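Local coordinates for Thiosulfate:glutathione sulfurtransferase (Saccharomyces cerevisiae, PDB 3D1P), which transfers sulfane sulfur from thiosulfate to glutathione, making the S-sulfanylglutathione that links successive steps of mitochondrial hydrogen sulfide breakdown, at residues K87-G101 with G115-N127. Sequence-based numbering, arbitrary orientation. Where two conformers were deposited one is given.
Sequences KPDSAKELIFYCASG and GYSNTSLYPGSMN
Tyr116 lies across the loop 87-92, its hydroxyl OH donating to Pro88 O at 2.7 Å. CB of Ser90 sits over one face of the ring in a CH-pi contact, 4.1 Å from the centroid, while Leu94 CD2 meets the ring obliquely, nearest Tyr116 CE1, and the extended Lys87 chain passes beside the hydroxyl. Strands 93-97 and 119-121 then pair in parallel through backbone hydrogen bonds: Leu94 N to Asn118 O, Ser120 N to Leu94 O, Phe96 N to Ser120 O and Tyr122 N to Phe96 O. On the face that bears Ile95, Ser120 OG donates to the anti side of the Glu93 carboxylate, 2.7 Å from OE2, an oxygen also bonded to Tyr25. Glu93 gets there with CG anti to its backbone N (chi1 179°) and the chain straight beyond; its CB and CG lie against the Asn118 amide, whose plane is only 10° from that of the carboxylate. Further along, Tyr122 points its edge at the face of Tyr97 in a T-shaped pair, planes at 69°, and the selenium of selenomethionine Met126 approaches the Tyr97 ring obliquely. Ser125 OG accepts from the backbone N of Cys98, the persulfide-forming cysteine, at 3.1 Å and donates to Tyr122 O. Met126 N and Asn127 N donate hydrogen bonds to Cys98 O and Ala99 O, tying the active-site loop to helix 125-131. The pair closes a beta-alpha-beta crossover of the rhodanese fold, with helix 102-112 against Phe96, helix 27-36 against Ile95 and Tyr122, and strand 41-45 flanking 93-97.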
ATOM      1  N   LYS A  87      -7.609  -0.679 -10.900  1.00  7.88           N
ATOM      2  CA  LYS A  87      -8.077  -0.537  -9.534  0.80  7.54           C
ATOM      3  C   LYS A  87      -7.983  -1.881  -8.819  1.00  7.42           C
ATOM      4  O   LYS A  87      -8.448  -2.889  -9.329  1.00  9.42           O
ATOM      5  CB  LYS A  87      -9.522  -0.067  -9.534  0.80  8.13           C
ATOM      6  CG  LYS A  87     -10.026   0.258  -8.149  0.80  8.63           C
ATOM      7  CD  LYS A  87     -11.453   0.805  -8.144  0.80  9.77           C
ATOM      8  CE  LYS A  87     -11.976   1.105  -6.741  0.80 10.65           C
ATOM      9  NZ  LYS A  87     -13.419   1.445  -6.740  0.80 11.03           N
ATOM     10  N   PRO A  88      -7.371  -1.911  -7.633  1.00  7.30           N
ATOM     11  CA  PRO A  88      -7.250  -3.185  -6.941  1.00  7.45           C
ATOM     12  C   PRO A  88      -8.586  -3.844  -6.674  1.00  7.42           C
ATOM     13  O   PRO A  88      -9.583  -3.181  -6.343  1.00  7.76           O
ATOM     14  CB  PRO A  88      -6.546  -2.807  -5.624  1.00  7.68           C
ATOM     15  CG  PRO A  88      -5.727  -1.637  -6.005  1.00  7.88           C
ATOM     16  CD  PRO A  88      -6.606  -0.861  -6.950  1.00  7.34           C
ATOM     17  N   ASP A  89      -8.576  -5.159  -6.727  1.00  7.78           N
ATOM     18  CA  ASP A  89      -9.758  -5.978  -6.427  1.00  8.01           C
ATOM     19  C   ASP A  89     -10.143  -5.820  -4.958  1.00  8.28           C
ATOM     20  O   ASP A  89      -9.330  -6.101  -4.075  1.00  8.32           O
ATOM     21  CB  ASP A  89      -9.341  -7.416  -6.747  1.00  8.92           C
ATOM     22  CG  ASP A  89     -10.382  -8.464  -6.472  1.00 10.72           C
ATOM     23  OD1 ASP A  89     -11.446  -8.194  -5.892  1.00 11.95           O
ATOM     24  OD2 ASP A  89     -10.098  -9.609  -6.886  1.00 14.30           O
ATOM     25  N   SER A  90     -11.403  -5.423  -4.698  1.00  9.48           N
ATOM     26  CA  SER A  90     -11.829  -5.205  -3.327  1.00 10.63           C
ATOM     27  C   SER A  90     -11.946  -6.465  -2.495  1.00  9.42           C
ATOM     28  O   SER A  90     -12.099  -6.364  -1.284  1.00 11.63           O
ATOM     29  CB  SER A  90     -13.060  -4.375  -3.241  1.00 12.89           C
ATOM     30  OG  SER A  90     -14.097  -5.102  -3.821  1.00 16.17           O
ATOM     31  N   ALA A  91     -11.882  -7.632  -3.111  1.00  8.51           N
ATOM     32  CA  ALA A  91     -11.897  -8.881  -2.371  1.00  9.11           C
ATOM     33  C   ALA A  91     -10.551  -9.162  -1.728  1.00  9.07           C
ATOM     34  O   ALA A  91     -10.472 -10.048  -0.885  1.00 11.24           O
ATOM     35  CB  ALA A  91     -12.259 -10.058  -3.308  1.00 11.22           C
ATOM     36  N   LYS A  92      -9.491  -8.474  -2.141  1.00  7.03           N
ATOM     37  CA  LYS A  92      -8.163  -8.717  -1.625  0.80  6.87           C
ATOM     38  C   LYS A  92      -7.925  -7.932  -0.349  1.00  6.20           C
ATOM     39  O   LYS A  92      -8.626  -6.984  -0.037  1.00  7.57           O
ATOM     40  CB  LYS A  92      -7.144  -8.315  -2.678  0.80  6.68           C
ATOM     41  CG  LYS A  92      -7.176  -9.231  -3.906  0.80  7.06           C
ATOM     42  CD  LYS A  92      -6.066  -8.888  -4.876  0.80  8.08           C
ATOM     43  CE  LYS A  92      -6.045  -9.709  -6.156  0.80  8.53           C
ATOM     44  NZ  LYS A  92      -4.881  -9.346  -6.996  0.80 11.35           N
ATOM     45  N   GLU A  93      -6.885  -8.342   0.380  1.00  5.90           N
ATOM     46  CA  GLU A  93      -6.371  -7.561   1.492  1.00  5.79           C
ATOM     47  C   GLU A  93      -5.421  -6.489   0.940  1.00  5.43           C
ATOM     48  O   GLU A  93      -4.428  -6.831   0.303  1.00  7.19           O
ATOM     49  CB  GLU A  93      -5.583  -8.430   2.468  1.00  6.18           C
ATOM     50  CG  GLU A  93      -5.024  -7.647   3.617  1.00  6.50           C
ATOM     51  CD  GLU A  93      -4.143  -8.430   4.575  1.00  6.24           C
ATOM     52  OE1 GLU A  93      -3.850  -9.605   4.332  1.00  9.44           O
ATOM     53  OE2 GLU A  93      -3.721  -7.821   5.585  1.00  8.01           O
ATOM     54  N   LEU A  94      -5.729  -5.226   1.181  1.00  5.30           N
ATOM     55  CA  LEU A  94      -4.863  -4.127   0.763  1.00  4.81           C
ATOM     56  C   LEU A  94      -4.121  -3.619   2.001  1.00  4.73           C
ATOM     57  O   LEU A  94      -4.760  -3.290   3.009  1.00  5.65           O
ATOM     58  CB  LEU A  94      -5.668  -2.972   0.171  1.00  5.24           C
ATOM     59  CG  LEU A  94      -5.982  -3.080  -1.325  1.00  5.62           C
ATOM     60  CD1 LEU A  94      -6.815  -4.346  -1.681  1.00  7.25           C
ATOM     61  CD2 LEU A  94      -6.673  -1.809  -1.784  1.00  6.54           C
ATOM     62  N   ILE A  95      -2.799  -3.569   1.917  1.00  4.22           N
ATOM     63  CA  ILE A  95      -1.942  -3.147   3.018  1.00  4.07           C
ATOM     64  C   ILE A  95      -1.355  -1.787   2.652  1.00  3.87           C
ATOM     65  O   ILE A  95      -0.613  -1.686   1.687  1.00  4.97           O
ATOM     66  CB  ILE A  95      -0.818  -4.141   3.285  1.00  4.36           C
ATOM     67  CG1 ILE A  95      -1.355  -5.548   3.476  1.00  5.35           C
ATOM     68  CG2 ILE A  95      -0.006  -3.675   4.501  1.00  5.16           C
ATOM     69  CD1 ILE A  95      -0.251  -6.620   3.676  1.00  6.26           C
ATOM     70  N   PHE A  96      -1.694  -0.755   3.419  1.00  4.13           N
ATOM     71  CA  PHE A  96      -1.353   0.607   3.075  1.00  4.04           C
ATOM     72  C   PHE A  96      -0.147   1.117   3.853  1.00  4.15           C
ATOM     73  O   PHE A  96      -0.019   0.883   5.066  1.00  4.70           O
ATOM     74  CB  PHE A  96      -2.518   1.531   3.430  1.00  4.72           C
ATOM     75  CG  PHE A  96      -3.687   1.345   2.536  1.00  5.07           C
ATOM     76  CD1 PHE A  96      -3.844   2.122   1.393  1.00  6.51           C
ATOM     77  CD2 PHE A  96      -4.631   0.353   2.796  1.00  5.56           C
ATOM     78  CE1 PHE A  96      -4.931   1.916   0.558  1.00  7.88           C
ATOM     79  CE2 PHE A  96      -5.705   0.143   1.936  1.00  6.93           C
ATOM     80  CZ  PHE A  96      -5.819   0.912   0.817  1.00  7.62           C
ATOM     81  N   TYR A  97       0.700   1.888   3.172  1.00  3.99           N
ATOM     82  CA  TYR A  97       1.855   2.525   3.825  1.00  3.91           C
ATOM     83  C   TYR A  97       2.364   3.648   2.926  1.00  3.74           C
ATOM     84  O   TYR A  97       2.061   3.724   1.738  1.00  3.98           O
ATOM     85  CB  TYR A  97       2.963   1.506   4.114  1.00  4.23           C
ATOM     86  CG  TYR A  97       3.405   0.717   2.916  1.00  4.19           C
ATOM     87  CD1 TYR A  97       4.453   1.160   2.116  1.00  4.31           C
ATOM     88  CD2 TYR A  97       2.799  -0.477   2.557  1.00  4.31           C
ATOM     89  CE1 TYR A  97       4.868   0.456   1.023  1.00  4.59           C
ATOM     90  CE2 TYR A  97       3.185  -1.196   1.449  1.00  4.85           C
ATOM     91  CZ  TYR A  97       4.242  -0.746   0.674  1.00  4.56           C
ATOM     92  OH  TYR A  97       4.636  -1.480  -0.406  1.00  5.52           O
ATOM     93  N   CYS A  98       3.209   4.476   3.531  1.00  3.72           N
ATOM     94  CA  CYS A  98       3.886   5.556   2.807  1.00  3.59           C
ATOM     95  C   CYS A  98       5.373   5.542   3.214  1.00  3.45           C
ATOM     96  O   CYS A  98       6.035   4.526   3.043  1.00  3.84           O
ATOM     97  CB  CYS A  98       3.145   6.909   2.969  1.00  4.07           C
ATOM     98  SG  CYS A  98       2.953   7.460   4.669  1.00  4.60           S
ATOM     99  N   ALA A  99       5.874   6.690   3.713  1.00  3.83           N
ATOM    100  CA  ALA A  99       7.250   6.804   4.225  1.00  3.72           C
ATOM    101  C   ALA A  99       7.215   6.682   5.751  1.00  3.81           C
ATOM    102  O   ALA A  99       7.771   5.737   6.294  1.00  4.15           O
ATOM    103  CB  ALA A  99       7.892   8.097   3.773  1.00  5.74           C
ATOM    104  N   SER A 100       6.539   7.619   6.428  1.00  4.26           N
ATOM    105  CA  SER A 100       6.463   7.585   7.869  1.00  4.84           C
ATOM    106  C   SER A 100       5.116   7.123   8.427  1.00  4.52           C
ATOM    107  O   SER A 100       4.998   6.927   9.633  1.00  5.77           O
ATOM    108  CB  SER A 100       6.835   8.928   8.505  1.00  6.55           C
ATOM    109  OG  SER A 100       6.039   9.953   8.072  1.00  8.80           O
ATOM    110  N   GLY A 101       4.104   6.931   7.575  1.00  4.88           N
ATOM    111  CA  GLY A 101       2.836   6.347   7.939  1.00  5.06           C
ATOM    112  C   GLY A 101       1.606   7.216   7.791  1.00  4.71           C
ATOM    113  O   GLY A 101       0.512   6.681   7.692  1.00  5.18           O
ATOM    114  N   GLY A 115     -15.621   0.773  -0.071  1.00  8.04           N
ATOM    115  CA  GLY A 115     -15.880  -0.563  -0.549  1.00  8.92           C
ATOM    116  C   GLY A 115     -14.816  -1.609  -0.349  1.00  8.53           C
ATOM    117  O   GLY A 115     -15.022  -2.764  -0.768  1.00 10.87           O
ATOM    118  N   TYR A 116     -13.710  -1.259   0.326  1.00  7.42           N
ATOM    119  CA  TYR A 116     -12.684  -2.234   0.607  1.00  7.88           C
ATOM    120  C   TYR A 116     -12.855  -2.671   2.053  1.00  8.36           C
ATOM    121  O   TYR A 116     -12.509  -1.953   2.979  1.00  9.94           O
ATOM    122  CB  TYR A 116     -11.276  -1.643   0.419  1.00  7.27           C
ATOM    123  CG  TYR A 116     -10.940  -1.419  -1.026  1.00  7.06           C
ATOM    124  CD1 TYR A 116     -10.287  -2.401  -1.742  1.00  7.23           C
ATOM    125  CD2 TYR A 116     -11.278  -0.228  -1.690  1.00  7.09           C
ATOM    126  CE1 TYR A 116      -9.946  -2.236  -3.090  1.00  7.42           C
ATOM    127  CE2 TYR A 116     -10.953  -0.054  -3.020  1.00  7.13           C
ATOM    128  CZ  TYR A 116     -10.285  -1.050  -3.719  1.00  7.28           C
ATOM    129  OH  TYR A 116      -9.940  -0.819  -5.038  1.00  8.85           O
ATOM    130  N   SER A 117     -13.356  -3.886   2.244  1.00  9.24           N
ATOM    131  CA  SER A 117     -13.658  -4.444   3.556  0.50  9.26           C
ATOM    132  C   SER A 117     -12.451  -5.094   4.216  1.00  9.18           C
ATOM    133  O   SER A 117     -12.538  -5.433   5.390  1.00 10.73           O
ATOM    134  CB  SER A 117     -14.780  -5.481   3.464  0.50 10.04           C
ATOM    135  OG  SER A 117     -14.387  -6.638   2.782  0.50 12.56           O
ATOM    136  N   ASN A 118     -11.362  -5.331   3.450  1.00  7.59           N
ATOM    137  CA  ASN A 118     -10.189  -6.040   3.981  1.00  7.19           C
ATOM    138  C   ASN A 118      -8.976  -5.152   3.751  1.00  6.53           C
ATOM    139  O   ASN A 118      -8.366  -5.168   2.677  1.00  7.15           O
ATOM    140  CB  ASN A 118      -9.985  -7.396   3.344  1.00  8.35           C
ATOM    141  CG  ASN A 118      -8.983  -8.213   4.120  1.00  9.59           C
ATOM    142  OD1 ASN A 118      -8.319  -7.696   5.021  1.00 12.34           O
ATOM    143  ND2 ASN A 118      -8.806  -9.462   3.760  1.00 12.25           N
ATOM    144  N   THR A 119      -8.704  -4.294   4.720  1.00  6.94           N
ATOM    145  CA  THR A 119      -7.604  -3.368   4.615  1.00  6.53           C
ATOM    146  C   THR A 119      -6.775  -3.429   5.902  1.00  6.38           C
ATOM    147  O   THR A 119      -7.275  -3.750   6.992  1.00  7.96           O
ATOM    148  CB  THR A 119      -8.043  -1.903   4.399  1.00  7.22           C
ATOM    149  OG1 THR A 119      -8.793  -1.439   5.520  1.00  9.42           O
ATOM    150  CG2 THR A 119      -8.887  -1.752   3.134  1.00  8.55           C
ATOM    151  N   SER A 120      -5.497  -3.128   5.748  1.00  5.51           N
ATOM    152  CA  SER A 120      -4.520  -3.225   6.798  1.00  5.29           C
ATOM    153  C   SER A 120      -3.513  -2.114   6.665  1.00  4.26           C
ATOM    154  O   SER A 120      -3.447  -1.430   5.641  1.00  4.97           O
ATOM    155  CB  SER A 120      -3.792  -4.570   6.727  1.00  6.20           C
ATOM    156  OG  SER A 120      -4.717  -5.625   6.740  1.00  7.62           O
ATOM    157  N   LEU A 121      -2.689  -1.952   7.705  1.00  4.46           N
ATOM    158  CA  LEU A 121      -1.622  -0.943   7.716  0.80  4.26           C
ATOM    159  C   LEU A 121      -0.273  -1.604   7.925  1.00  4.09           C
ATOM    160  O   LEU A 121      -0.135  -2.562   8.689  1.00  5.18           O
ATOM    161  CB  LEU A 121      -1.773   0.034   8.873  0.80  5.48           C
ATOM    162  CG  LEU A 121      -2.998   0.907   8.864  0.80  5.51           C
ATOM    163  CD1 LEU A 121      -3.147   1.659  10.182  0.80  8.67           C
ATOM    164  CD2 LEU A 121      -2.940   1.895   7.714  0.80  6.72           C
ATOM    165  N   TYR A 122       0.726  -1.019   7.288  1.00  3.94           N
ATOM    166  CA  TYR A 122       2.137  -1.207   7.655  1.00  3.85           C
ATOM    167  C   TYR A 122       2.553   0.137   8.249  1.00  3.66           C
ATOM    168  O   TYR A 122       3.025   1.016   7.541  1.00  4.17           O
ATOM    169  CB  TYR A 122       2.983  -1.569   6.441  1.00  3.95           C
ATOM    170  CG  TYR A 122       4.465  -1.643   6.661  1.00  3.68           C
ATOM    171  CD1 TYR A 122       5.328  -1.497   5.591  1.00  4.04           C
ATOM    172  CD2 TYR A 122       5.031  -1.855   7.918  1.00  4.06           C
ATOM    173  CE1 TYR A 122       6.686  -1.649   5.739  1.00  4.09           C
ATOM    174  CE2 TYR A 122       6.405  -1.988   8.090  1.00  3.91           C
ATOM    175  CZ  TYR A 122       7.244  -1.868   6.987  1.00  4.07           C
ATOM    176  OH  TYR A 122       8.593  -2.009   7.081  1.00  4.47           O
ATOM    177  N   PRO A 123       2.294   0.355   9.549  1.00  4.14           N
ATOM    178  CA  PRO A 123       2.455   1.709  10.096  1.00  4.65           C
ATOM    179  C   PRO A 123       3.870   2.253   9.939  1.00  4.10           C
ATOM    180  O   PRO A 123       4.050   3.439   9.717  1.00  5.12           O
ATOM    181  CB  PRO A 123       2.026   1.551  11.571  1.00  6.56           C
ATOM    182  CG  PRO A 123       1.692   0.273  11.754  1.00 10.08           C
ATOM    183  CD  PRO A 123       1.741  -0.564  10.560  1.00  4.12           C
ATOM    184  N   GLY A 124       4.865   1.389  10.134  1.00  4.01           N
ATOM    185  CA  GLY A 124       6.228   1.826  10.040  1.00  4.35           C
ATOM    186  C   GLY A 124       6.622   2.295   8.652  1.00  3.60           C
ATOM    187  O   GLY A 124       7.512   3.133   8.488  1.00  3.88           O
ATOM    188  N   SER A 125       5.951   1.738   7.642  1.00  3.30           N
ATOM    189  CA  SER A 125       6.031   2.232   6.290  1.00  3.33           C
ATOM    190  C   SER A 125       7.453   2.081   5.728  1.00  3.27           C
ATOM    191  O   SER A 125       8.254   1.303   6.227  1.00  3.48           O
ATOM    192  CB  SER A 125       5.452   3.646   6.209  1.00  4.01           C
ATOM    193  OG  SER A 125       4.026   3.620   6.385  1.00  4.43           O
HETATM  194  N   MSE A 126       7.742   2.783   4.615  1.00  3.33           N
HETATM  195  CA  MSE A 126       9.037   2.547   3.976  0.80  3.44           C
HETATM  196  C   MSE A 126      10.201   3.015   4.821  1.00  3.61           C
HETATM  197  O   MSE A 126      11.314   2.495   4.675  1.00  4.24           O
HETATM  198  CB  MSE A 126       9.061   3.135   2.564  0.80  4.02           C
HETATM  199  CG  MSE A 126       8.179   2.394   1.590  0.80  4.27           C
HETATM  200 SE   MSE A 126       8.674   0.540   1.313  0.80  5.51          SE
HETATM  201  CE  MSE A 126      10.407   0.853   0.534  0.80  6.80           C
ATOM    202  N   ASN A 127       9.996   3.963   5.750  1.00  3.55           N
ATOM    203  CA  ASN A 127      11.080   4.323   6.646  1.00  3.71           C
ATOM    204  C   ASN A 127      11.462   3.108   7.484  1.00  3.64           C
ATOM    205  O   ASN A 127      12.644   2.826   7.688  1.00  4.42           O
ATOM    206  CB  ASN A 127      10.681   5.484   7.571  1.00  4.44           C
ATOM    207  CG  ASN A 127      10.590   6.804   6.864  1.00  4.85           C
ATOM    208  OD1 ASN A 127      10.741   6.931   5.648  1.00  5.85           O
ATOM    209  ND2 ASN A 127      10.278   7.850   7.670  1.00  6.65           N
TER
HETATM  210  O   HOH W   1     -10.612  -5.007   0.683  1.00  9.01           O
HETATM  211  O   HOH W   2     -14.243  -5.768   0.273  1.00 15.73           O
HETATM  212  O   HOH W   3     -16.498  -3.203  -3.248  1.00 22.35           O
HETATM  213  O   HOH W   4      -9.318 -11.053   1.348  1.00 18.06           O
HETATM  214  O   HOH W   5       0.742   2.761   7.052  1.00 11.85           O